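Local coordinates for MMACHC-like protein (Caenorhabditis elegans, PDB 5UJC), which binds methylcobalamin and probably catalyses the reductive removal of the cyanide or alkyl ligand from cobalamins during vitamin B12 trafficking, at residues A[243-246]-A[247-251]; A[251-254]-A[255-258]; A[61-64]-A[65-69]; A[231-234]-A[235-239]. All coordinates share one frame; numbering follows the deposited sequence.

In the fold
Along the chain the order is contact 3, contact 4, contact 1 and contact 2. Contact 3 opens helix 62-80, directly after strand 53-60 of the antiparallel sheet; contact 4 is a turn in the loop between helices 212-225 and 243-250. Contact 1 spans helix 243-250, and contact 2, which shares Arg251 with it, leads into helix 257-265, their centres about 9 Å apart. Contacts 1 and 3, with centres about 12 Å apart, join through Gln245 and Pro62. Contacts 2 and 4 are the most distant, about 24 Å between centres. Contacts 1 and 4 bring Phe249 and Arg232 to the bound methylcobalamin, while contacts 2 and 3 join helix 243-250 to its neighbours.

Contact 1 of 4, residues A[243-246]-A[247-251]; sequences TTQM and EFFGR
Gln245 and Phe249, one helical turn apart, meet at an angle, the carboxamide coming to the rim of the phenyl ring rather than over it. OE1 of Gln245 lies in the ring plane, 3.5 Å from CE2 of Phe249, where an oxygen faces the slightly positive C-H edge. Nearer the backbone, CG of Gln245 rests 3.8 Å from CD2 of Phe249, and the amide and ring planes are turned 51° apart. With CG opposite the backbone N across the first torsion (chi1 -178°), the glutamine runs out extended and crosses the ring at a slant. Its NE2 is hydrogen-bonded to Pro62 O at the start of helix 62-80, which fixes the amide's rotation and leaves OE1 at the aromatic edge. One face of Phe249 carries CD1 of Phe248, 3.7 Å above its plane and toward the rim, while Phe248 itself meets the ring of Phe65.

The framework is the short alpha-helix 243-250, with regular i to i+4 bonds such as Phe249 N to Gln245 O at 3.0 Å. At its last turn Gly250 N still reaches Met246 O at 3.0 Å, though the N-H bends to 137°. Phe249 lines the methylcobalamin pocket, and its carbonyl O accepts a hydrogen bond from the bound methylcobalamin.

On another side of the helix, in one of the two conformers modelled for Glu247, OE2 uses its anti lone pair to form a salt bridge with Arg251 NE at 2.7 Å; for the other conformer this pairing is less certain. The oxygen lies in the guanidinium plane, and NH2 of Arg251 adds a weak second bond to it.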
loop_
_atom_site.group_PDB
_atom_site.type_symbol
_atom_site.label_atom_id
_atom_site.label_comp_id
_atom_site.label_asym_id
_atom_site.label_seq_id
_atom_site.Cartn_x
_atom_site.Cartn_y
_atom_site.Cartn_z
ATOM N N THR A 243 16.096 -4.883 -7.830
ATOM C CA THR A 243 17.207 -4.528 -6.973
ATOM C C THR A 243 17.230 -3.028 -6.670
ATOM O O THR A 243 17.418 -2.622 -5.528
ATOM C CB THR A 243 18.528 -4.968 -7.627
ATOM O OG1 THR A 243 18.483 -6.386 -7.794
ATOM C CG2 THR A 243 19.738 -4.586 -6.813
ATOM N N THR A 244 17.048 -2.219 -7.698
ATOM C CA THR A 244 17.024 -0.783 -7.541
ATOM C C THR A 244 15.922 -0.363 -6.557
ATOM O O THR A 244 16.147 0.480 -5.672
ATOM C CB THR A 244 16.815 -0.102 -8.890
ATOM O OG1 THR A 244 17.878 -0.479 -9.765
ATOM C CG2 THR A 244 16.800 1.410 -8.760
ATOM N N GLN A 245 14.741 -0.955 -6.708
ATOM C CA GLN A 245 13.615 -0.601 -5.852
ATOM C C GLN A 245 13.882 -1.007 -4.376
ATOM O O GLN A 245 13.556 -0.255 -3.452
ATOM C CB GLN A 245 12.353 -1.247 -6.388
ATOM C CG GLN A 245 11.115 -0.888 -5.581
ATOM C CD GLN A 245 9.777 -1.221 -6.229
ATOM O OE1 GLN A 245 8.735 -0.902 -5.656
ATOM N NE2 GLN A 245 9.790 -1.886 -7.407
ATOM N N MET A 246 14.447 -2.189 -4.163
ATOM C CA MET A 246 14.774 -2.617 -2.807
ATOM C C MET A 246 15.868 -1.717 -2.187
ATOM O O MET A 246 15.823 -1.400 -0.993
ATOM C CB MET A 246 15.147 -4.093 -2.800
ATOM C CG MET A 246 13.944 -4.989 -3.023
ATOM S SD MET A 246 14.224 -6.729 -2.822
ATOM C CE MET A 246 15.056 -7.077 -4.319
ATOM N N GLU A 247 16.826 -1.257 -3.008
ATOM C CA GLU A 247 17.849 -0.360 -2.504
ATOM C C GLU A 247 17.201 0.980 -2.105
ATOM O O GLU A 247 17.504 1.537 -1.051
ATOM C CB GLU A 247 18.936 -0.129 -3.561
ATOM C CG GLU A 247 20.068 0.796 -3.105
ATOM C CD GLU A 247 20.864 0.254 -1.944
ATOM O OE1 GLU A 247 20.992 -0.990 -1.828
ATOM O OE2 GLU A 247 21.379 1.067 -1.164
ATOM N N PHE A 248 16.314 1.478 -2.962
ATOM C CA PHE A 248 15.628 2.742 -2.731
ATOM C C PHE A 248 14.842 2.714 -1.398
ATOM O O PHE A 248 15.038 3.567 -0.531
ATOM C CB PHE A 248 14.700 3.011 -3.926
ATOM C CG PHE A 248 13.976 4.315 -3.875
ATOM C CD1 PHE A 248 12.715 4.413 -3.285
ATOM C CD2 PHE A 248 14.508 5.449 -4.497
ATOM C CE1 PHE A 248 12.020 5.600 -3.307
ATOM C CE2 PHE A 248 13.806 6.634 -4.501
ATOM C CZ PHE A 248 12.560 6.705 -3.918
ATOM N N PHE A 249 13.963 1.744 -1.237
ATOM C CA PHE A 249 13.110 1.722 -0.046
ATOM C C PHE A 249 13.836 1.272 1.206
ATOM O O PHE A 249 13.373 1.519 2.311
ATOM C CB PHE A 249 11.852 0.886 -0.281
ATOM C CG PHE A 249 10.851 1.548 -1.206
ATOM C CD1 PHE A 249 10.354 2.802 -0.925
ATOM C CD2 PHE A 249 10.371 0.878 -2.334
ATOM C CE1 PHE A 249 9.414 3.394 -1.762
ATOM C CE2 PHE A 249 9.446 1.454 -3.163
ATOM C CZ PHE A 249 8.950 2.724 -2.868
ATOM N N GLY A 250 14.996 0.661 1.059
ATOM C CA GLY A 250 15.812 0.307 2.230
ATOM C C GLY A 250 16.601 1.473 2.826
ATOM O O GLY A 250 17.153 1.360 3.932
ATOM N N ARG A 251 16.689 2.575 2.094
ATOM C CA ARG A 251 17.446 3.748 2.519
ATOM C C ARG A 251 16.553 4.787 3.130
ATOM O O ARG A 251 15.405 4.918 2.738
ATOM C CB ARG A 251 18.143 4.420 1.315
ATOM C CG ARG A 251 19.297 3.648 0.767
ATOM C CD ARG A 251 19.909 4.406 -0.349
ATOM N NE ARG A 251 21.030 3.705 -0.956
ATOM C CZ ARG A 251 21.982 4.290 -1.671
ATOM N NH1 ARG A 251 21.990 5.638 -1.867
ATOM N NH2 ARG A 251 22.935 3.552 -2.186
#

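Contact 2 of 4, residues A[251-254]-A[255-258]; sequences RPVA and ERWE
Arg256 turns back toward Arg251 because its CG stands beside its own backbone N (chi1 -69°) and the chain then runs straight to NE. That places NE 2.9 Å from Arg251 O in a nearly straight bond (164°), with the oxygen close to the guanidinium plane; NH2 of Arg256 adds a weak, longer bond to the same carbonyl. CG2 of Val253 sits over the centre of one guanidinium face, 3.8 Å from NH1 of Arg256, so a methyl covers that face while the edge is engaged by the carbonyl.

Arg251 is equally extended, and its NH1 reaches Glu255 O at 2.9 Å, again at the guanidinium edge. Its NE is already paired with Glu247, so this one group ties helix 243-250 to the turn that follows. The carboxylate of Glu255 goes instead to Pro252, crossing it with OE2 3.6 Å from CG and OE1 likewise close to CD of the proline.

Two overlapping i to i+3 turns shape the link into helix 257-265. Glu255 N bonds to Pro252 O at 2.9 Å and Arg256 N to Val253 O at 3.2 Å, both donors lying well above the carbonyl planes. A water then joins Val253 O to Trp257 N, 3.0 Å from the latter, on the way into helix 257-265.

Both arginines thus spend N-H groups on main-chain carbonyls across this surface turn, which pins the path of the chain. The carboxylate of Glu255, near Arg251 but not touching its charged atoms, probably adds a longer-range attraction.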
loop_
_atom_site.group_PDB
_atom_site.type_symbol
_atom_site.label_atom_id
_atom_site.label_comp_id
_atom_site.label_asym_id
_atom_site.label_seq_id
_atom_site.Cartn_x
_atom_site.Cartn_y
_atom_site.Cartn_z
ATOM N N ARG A 251 16.689 2.575 2.094
ATOM C CA ARG A 251 17.446 3.748 2.519
ATOM C C ARG A 251 16.553 4.787 3.130
ATOM O O ARG A 251 15.405 4.918 2.738
ATOM C CB ARG A 251 18.143 4.420 1.315
ATOM C CG ARG A 251 19.297 3.648 0.767
ATOM C CD ARG A 251 19.909 4.406 -0.349
ATOM N NE ARG A 251 21.030 3.705 -0.956
ATOM C CZ ARG A 251 21.982 4.290 -1.671
ATOM N NH1 ARG A 251 21.990 5.638 -1.867
ATOM N NH2 ARG A 251 22.935 3.552 -2.186
ATOM N N PRO A 252 17.114 5.622 4.026
ATOM C CA PRO A 252 16.364 6.827 4.427
ATOM C C PRO A 252 16.137 7.791 3.264
ATOM O O PRO A 252 16.927 7.820 2.315
ATOM C CB PRO A 252 17.245 7.474 5.485
ATOM C CG PRO A 252 18.522 6.738 5.487
ATOM C CD PRO A 252 18.471 5.578 4.569
ATOM N N VAL A 253 15.053 8.550 3.339
ATOM C CA VAL A 253 14.624 9.400 2.223
ATOM C C VAL A 253 15.739 10.312 1.707
ATOM O O VAL A 253 15.902 10.459 0.497
ATOM C CB VAL A 253 13.353 10.222 2.579
ATOM C CG1 VAL A 253 13.061 11.291 1.512
ATOM C CG2 VAL A 253 12.150 9.290 2.725
ATOM N N ALA A 254 16.566 10.841 2.616
ATOM C CA ALA A 254 17.596 11.793 2.234
ATOM C C ALA A 254 18.728 11.178 1.395
ATOM O O ALA A 254 19.542 11.914 0.818
ATOM C CB ALA A 254 18.170 12.467 3.471
ATOM N N GLU A 255 18.793 9.842 1.349
ATOM C CA GLU A 255 19.844 9.128 0.616
ATOM C C GLU A 255 19.328 8.484 -0.668
ATOM O O GLU A 255 20.087 7.811 -1.379
ATOM C CB GLU A 255 20.439 8.029 1.500
ATOM C CG GLU A 255 21.152 8.531 2.730
ATOM C CD GLU A 255 21.627 7.400 3.642
ATOM O OE1 GLU A 255 21.707 6.218 3.182
ATOM O OE2 GLU A 255 21.891 7.685 4.818
ATOM N N ARG A 256 18.057 8.677 -0.983
ATOM C CA ARG A 256 17.436 7.880 -2.052
ATOM C C ARG A 256 17.650 8.412 -3.447
ATOM O O ARG A 256 17.662 7.642 -4.384
ATOM C CB ARG A 256 15.960 7.752 -1.820
ATOM C CG ARG A 256 15.592 6.888 -0.636
ATOM C CD ARG A 256 14.120 6.844 -0.505
ATOM N NE ARG A 256 13.700 6.078 0.642
ATOM C CZ ARG A 256 12.434 5.877 0.965
ATOM N NH1 ARG A 256 11.468 6.465 0.257
ATOM N NH2 ARG A 256 12.113 5.076 1.978
ATOM N N TRP A 257 17.665 9.728 -3.613
ATOM C CA TRP A 257 17.669 10.303 -4.979
ATOM C C TRP A 257 18.831 9.757 -5.818
ATOM O O TRP A 257 18.657 9.482 -6.980
ATOM C CB TRP A 257 17.705 11.849 -4.973
ATOM C CG TRP A 257 16.340 12.514 -5.182
ATOM C CD1 TRP A 257 15.692 13.354 -4.315
ATOM C CD2 TRP A 257 15.518 12.450 -6.365
ATOM N NE1 TRP A 257 14.512 13.789 -4.870
ATOM C CE2 TRP A 257 14.386 13.263 -6.131
ATOM C CE3 TRP A 257 15.623 11.781 -7.578
ATOM C CZ2 TRP A 257 13.365 13.424 -7.074
ATOM C CZ3 TRP A 257 14.585 11.944 -8.533
ATOM C CH2 TRP A 257 13.480 12.752 -8.261
ATOM N N GLU A 258 19.995 9.553 -5.206
ATOM C CA GLU A 258 21.150 9.069 -5.954
ATOM C C GLU A 258 20.940 7.662 -6.540
ATOM O O GLU A 258 21.525 7.328 -7.592
ATOM C CB GLU A 258 22.430 9.121 -5.114
ATOM C CG GLU A 258 23.022 10.529 -4.966
ATOM C CD GLU A 258 23.381 11.198 -6.294
ATOM O OE1 GLU A 258 23.815 10.501 -7.255
ATOM O OE2 GLU A 258 23.273 12.437 -6.367
HETATM O O HOH W 1 17.478 11.833 -1.521
HETATM O O HOH W 2 20.357 11.068 -2.456
#

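Contact 3 of 4, residues A[61-64]-A[65-69]; sequences TPDM and FDVAF
Asp63 O receives two main-chain N-H groups, from Val67 at 2.8 Å and from Ala68 at 3.1 Å, which marks the change from alpha to wider hydrogen bonding. Before it, Asp66 N bonds to Pro62 O in the usual i to i+4 manner. After it, Phe69 N reaches Met64 O at 2.8 Å, five residues back. This is a pi-type turn within the first turns of helix 62-80, which follows strand 53-60 of the four-stranded antiparallel sheet.

Two waters add to the polar contacts. One accepts from Phe65 N at 3.1 Å and lies within bonding distance of Thr61 O, probably donating to it. Another donates to Asp63 OD1 and, at 2.7 Å, to Asp66 OD2, joining two carboxylates whose like charges would otherwise probably repel. Asp66 OD1 has its own partner in Ser242 OG.

Among the side-chain contacts, Asp63 and Val67 run side by side, pointing the same way. CG2 of Val67 stands beside the backbone N, the other branch lying anti to it (chi1 178°), and comes within 3.6 Å of Asp63 OD1. The Phe65 ring packs against Trp263.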
loop_
_atom_site.group_PDB
_atom_site.type_symbol
_atom_site.label_atom_id
_atom_site.label_comp_id
_atom_site.label_asym_id
_atom_site.label_seq_id
_atom_site.Cartn_x
_atom_site.Cartn_y
_atom_site.Cartn_z
ATOM N N THR A 61 2.084 -2.476 -6.910
ATOM C CA THR A 61 2.835 -3.699 -7.117
ATOM C C THR A 61 4.235 -3.281 -7.622
ATOM O O THR A 61 4.503 -2.080 -7.722
ATOM C CB THR A 61 2.088 -4.608 -8.090
ATOM O OG1 THR A 61 2.179 -4.076 -9.411
ATOM C CG2 THR A 61 0.605 -4.711 -7.684
ATOM N N PRO A 62 5.133 -4.243 -7.917
ATOM C CA PRO A 62 6.503 -3.837 -8.239
ATOM C C PRO A 62 6.629 -2.813 -9.373
ATOM O O PRO A 62 7.505 -1.930 -9.318
ATOM C CB PRO A 62 7.171 -5.153 -8.607
ATOM C CG PRO A 62 6.454 -6.156 -7.744
ATOM C CD PRO A 62 5.023 -5.701 -7.789
ATOM N N ASP A 63 5.765 -2.915 -10.385
ATOM C CA ASP A 63 5.866 -2.022 -11.535
ATOM C C ASP A 63 5.465 -0.551 -11.262
ATOM O O ASP A 63 5.779 0.308 -12.063
ATOM C CB ASP A 63 5.100 -2.561 -12.740
ATOM C CG ASP A 63 5.815 -3.719 -13.423
ATOM O OD1 ASP A 63 7.011 -3.938 -13.172
ATOM O OD2 ASP A 63 5.197 -4.369 -14.255
ATOM N N MET A 64 4.827 -0.259 -10.117
ATOM C CA MET A 64 4.543 1.137 -9.801
ATOM C C MET A 64 5.840 1.929 -9.793
ATOM O O MET A 64 5.972 2.945 -10.482
ATOM C CB MET A 64 3.822 1.295 -8.460
ATOM C CG MET A 64 3.375 2.731 -8.197
ATOM S SD MET A 64 3.545 3.277 -6.475
ATOM C CE MET A 64 5.347 3.259 -6.259
ATOM N N PHE A 65 6.815 1.446 -9.039
ATOM C CA PHE A 65 8.124 2.088 -8.983
ATOM C C PHE A 65 8.931 1.819 -10.277
ATOM O O PHE A 65 9.518 2.739 -10.862
ATOM C CB PHE A 65 8.875 1.585 -7.746
ATOM C CG PHE A 65 10.264 2.134 -7.589
ATOM C CD1 PHE A 65 11.353 1.517 -8.214
ATOM C CD2 PHE A 65 10.497 3.243 -6.793
ATOM C CE1 PHE A 65 12.637 1.973 -7.994
ATOM C CE2 PHE A 65 11.773 3.730 -6.623
ATOM C CZ PHE A 65 12.848 3.076 -7.202
ATOM N N ASP A 66 9.010 0.546 -10.679
ATOM C CA ASP A 66 9.938 0.154 -11.730
ATOM C C ASP A 66 9.547 0.655 -13.125
ATOM O O ASP A 66 10.408 0.787 -13.978
ATOM C CB ASP A 66 10.139 -1.360 -11.745
ATOM C CG ASP A 66 10.899 -1.871 -10.515
ATOM O OD1 ASP A 66 11.795 -1.167 -10.053
ATOM O OD2 ASP A 66 10.636 -3.027 -10.059
ATOM N N VAL A 67 8.257 0.879 -13.344
ATOM C CA VAL A 67 7.761 1.302 -14.636
ATOM C C VAL A 67 7.143 2.704 -14.560
ATOM O O VAL A 67 7.654 3.652 -15.191
ATOM C CB VAL A 67 6.763 0.309 -15.222
ATOM C CG1 VAL A 67 6.229 0.804 -16.570
ATOM C CG2 VAL A 67 7.399 -1.066 -15.367
ATOM N N ALA A 68 6.079 2.859 -13.781
ATOM C CA ALA A 68 5.309 4.133 -13.824
ATOM C C ALA A 68 6.098 5.315 -13.229
ATOM O O ALA A 68 6.180 6.396 -13.827
ATOM C CB ALA A 68 3.967 3.972 -13.141
ATOM N N PHE A 69 6.667 5.111 -12.067
ATOM C CA PHE A 69 7.437 6.136 -11.410
ATOM C C PHE A 69 8.704 6.469 -12.205
ATOM O O PHE A 69 9.054 7.630 -12.338
ATOM C CB PHE A 69 7.792 5.686 -9.989
ATOM C CG PHE A 69 8.691 6.624 -9.232
ATOM C CD1 PHE A 69 8.281 7.902 -8.891
ATOM C CD2 PHE A 69 9.927 6.194 -8.791
ATOM C CE1 PHE A 69 9.114 8.726 -8.179
ATOM C CE2 PHE A 69 10.714 6.996 -8.033
ATOM C CZ PHE A 69 10.329 8.277 -7.747
HETATM O O HOH W 3 6.292 -0.326 -6.562
HETATM O O HOH W 4 9.144 -4.750 -11.569
#

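Contact 4 of 4, residues A[231-234]-A[235-239]; sequences FRDF and GNPTR
The Phe234 ring has Gly235 N oblique to it and the carbonyl carbon of Phe231 in plane at its edge. Phe231 and Arg232 cover one another: Arg232 CG lies over one face of the Phe231 ring, toward the rim, and Phe231 CZ sits 3.6 Å above the centre of the guanidinium. The same guanidinium bonds through NE to Ser229 OG and through NH1 to Gly182 O, and lies near the bound cobalamin.

A type II beta turn carries the chain from Asp233 to Asn236. Asn236 N closes it on Asp233 O at 3.0 Å (146°), and Gly235 takes the left-handed backbone angle (phi 94°) of the third position. Pro237 then folds back, its CD 3.5 Å from Asp233 O and its CG 3.6 Å from Arg232 O. The Asp233 side chain crosses the proline at about a right angle, with OD1 4.0 Å from CG of Pro237.

OD1 of Asp233 also takes a salt bridge from Arg240 and a hydrogen bond from His183, besides a weak one from a water that bonds to Pro237 O. The carboxylate is thus well supplied with donors and probably held as the anion, whereas Phe234 O is buried without a polar partner.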
loop_
_atom_site.group_PDB
_atom_site.type_symbol
_atom_site.label_atom_id
_atom_site.label_comp_id
_atom_site.label_asym_id
_atom_site.label_seq_id
_atom_site.Cartn_x
_atom_site.Cartn_y
_atom_site.Cartn_z
ATOM N N PHE A 231 11.956 -10.193 4.234
ATOM C CA PHE A 231 10.575 -10.440 4.607
ATOM C C PHE A 231 9.659 -10.505 3.383
ATOM O O PHE A 231 8.590 -11.113 3.429
ATOM C CB PHE A 231 10.053 -9.382 5.602
ATOM C CG PHE A 231 9.788 -8.005 4.974
ATOM C CD1 PHE A 231 10.800 -7.057 4.834
ATOM C CD2 PHE A 231 8.523 -7.684 4.520
ATOM C CE1 PHE A 231 10.536 -5.829 4.277
ATOM C CE2 PHE A 231 8.252 -6.456 3.971
ATOM C CZ PHE A 231 9.252 -5.517 3.858
ATOM N N ARG A 232 10.063 -9.828 2.307
ATOM C CA ARG A 232 9.195 -9.743 1.138
ATOM C C ARG A 232 9.050 -11.063 0.404
ATOM O O ARG A 232 8.091 -11.244 -0.376
ATOM C CB ARG A 232 9.681 -8.656 0.173
ATOM C CG ARG A 232 9.824 -7.270 0.797
ATOM C CD ARG A 232 10.240 -6.237 -0.235
ATOM N NE ARG A 232 10.692 -4.988 0.346
ATOM C CZ ARG A 232 9.900 -3.961 0.647
ATOM N NH1 ARG A 232 8.584 -4.035 0.456
ATOM N NH2 ARG A 232 10.430 -2.857 1.151
ATOM N N ASP A 233 10.021 -11.960 0.596
ATOM C CA ASP A 233 10.045 -13.222 -0.138
ATOM C C ASP A 233 9.329 -14.365 0.551
ATOM O O ASP A 233 9.298 -15.483 0.033
ATOM C CB ASP A 233 11.492 -13.596 -0.468
ATOM C CG ASP A 233 12.054 -12.761 -1.552
ATOM O OD1 ASP A 233 11.280 -12.414 -2.478
ATOM O OD2 ASP A 233 13.263 -12.463 -1.510
ATOM N N PHE A 234 8.683 -14.096 1.685
ATOM C CA PHE A 234 7.801 -15.106 2.267
ATOM C C PHE A 234 6.596 -15.327 1.351
ATOM O O PHE A 234 6.040 -14.368 0.809
ATOM C CB PHE A 234 7.410 -14.735 3.689
ATOM C CG PHE A 234 8.500 -14.997 4.676
ATOM C CD1 PHE A 234 9.508 -14.075 4.866
ATOM C CD2 PHE A 234 8.568 -16.203 5.338
ATOM C CE1 PHE A 234 10.554 -14.340 5.726
ATOM C CE2 PHE A 234 9.596 -16.463 6.227
ATOM C CZ PHE A 234 10.595 -15.538 6.410
ATOM N N GLY A 235 6.275 -16.621 1.118
ATOM C CA GLY A 235 5.312 -17.031 0.109
ATOM C C GLY A 235 5.955 -17.375 -1.227
ATOM O O GLY A 235 5.273 -17.828 -2.141
ATOM N N ASN A 236 7.258 -17.102 -1.356
ATOM C CA ASN A 236 8.009 -17.375 -2.597
ATOM C C ASN A 236 7.382 -16.744 -3.847
ATOM O O ASN A 236 7.200 -17.416 -4.854
ATOM C CB ASN A 236 8.187 -18.874 -2.805
ATOM C CG ASN A 236 8.841 -19.551 -1.627
ATOM O OD1 ASN A 236 8.357 -20.560 -1.135
ATOM N ND2 ASN A 236 9.951 -18.996 -1.166
ATOM N N PRO A 237 7.072 -15.432 -3.788
ATOM C CA PRO A 237 6.588 -14.739 -4.969
ATOM C C PRO A 237 7.589 -14.842 -6.139
ATOM O O PRO A 237 8.798 -14.831 -5.916
ATOM C CB PRO A 237 6.477 -13.283 -4.486
ATOM C CG PRO A 237 7.491 -13.173 -3.408
ATOM C CD PRO A 237 7.457 -14.489 -2.713
ATOM N N THR A 238 7.089 -14.861 -7.361
ATOM C CA THR A 238 7.977 -14.759 -8.550
ATOM C C THR A 238 8.033 -13.364 -9.135
ATOM O O THR A 238 8.987 -13.038 -9.863
ATOM C CB THR A 238 7.559 -15.743 -9.646
ATOM O OG1 THR A 238 6.180 -15.547 -9.967
ATOM C CG2 THR A 238 7.780 -17.162 -9.175
ATOM N N ARG A 239 7.036 -12.517 -8.788
ATOM C CA ARG A 239 7.023 -11.128 -9.222
ATOM C C ARG A 239 7.429 -10.245 -8.038
ATOM O O ARG A 239 6.770 -10.239 -6.996
ATOM C CB ARG A 239 5.646 -10.755 -9.776
ATOM C CG ARG A 239 5.248 -11.588 -11.002
ATOM C CD ARG A 239 3.785 -11.416 -11.369
ATOM N NE ARG A 239 3.521 -10.105 -11.950
ATOM C CZ ARG A 239 2.306 -9.620 -12.183
ATOM N NH1 ARG A 239 1.232 -10.340 -11.897
ATOM N NH2 ARG A 239 2.167 -8.410 -12.679
HETATM O O HOH W 5 10.605 -15.055 -3.713
#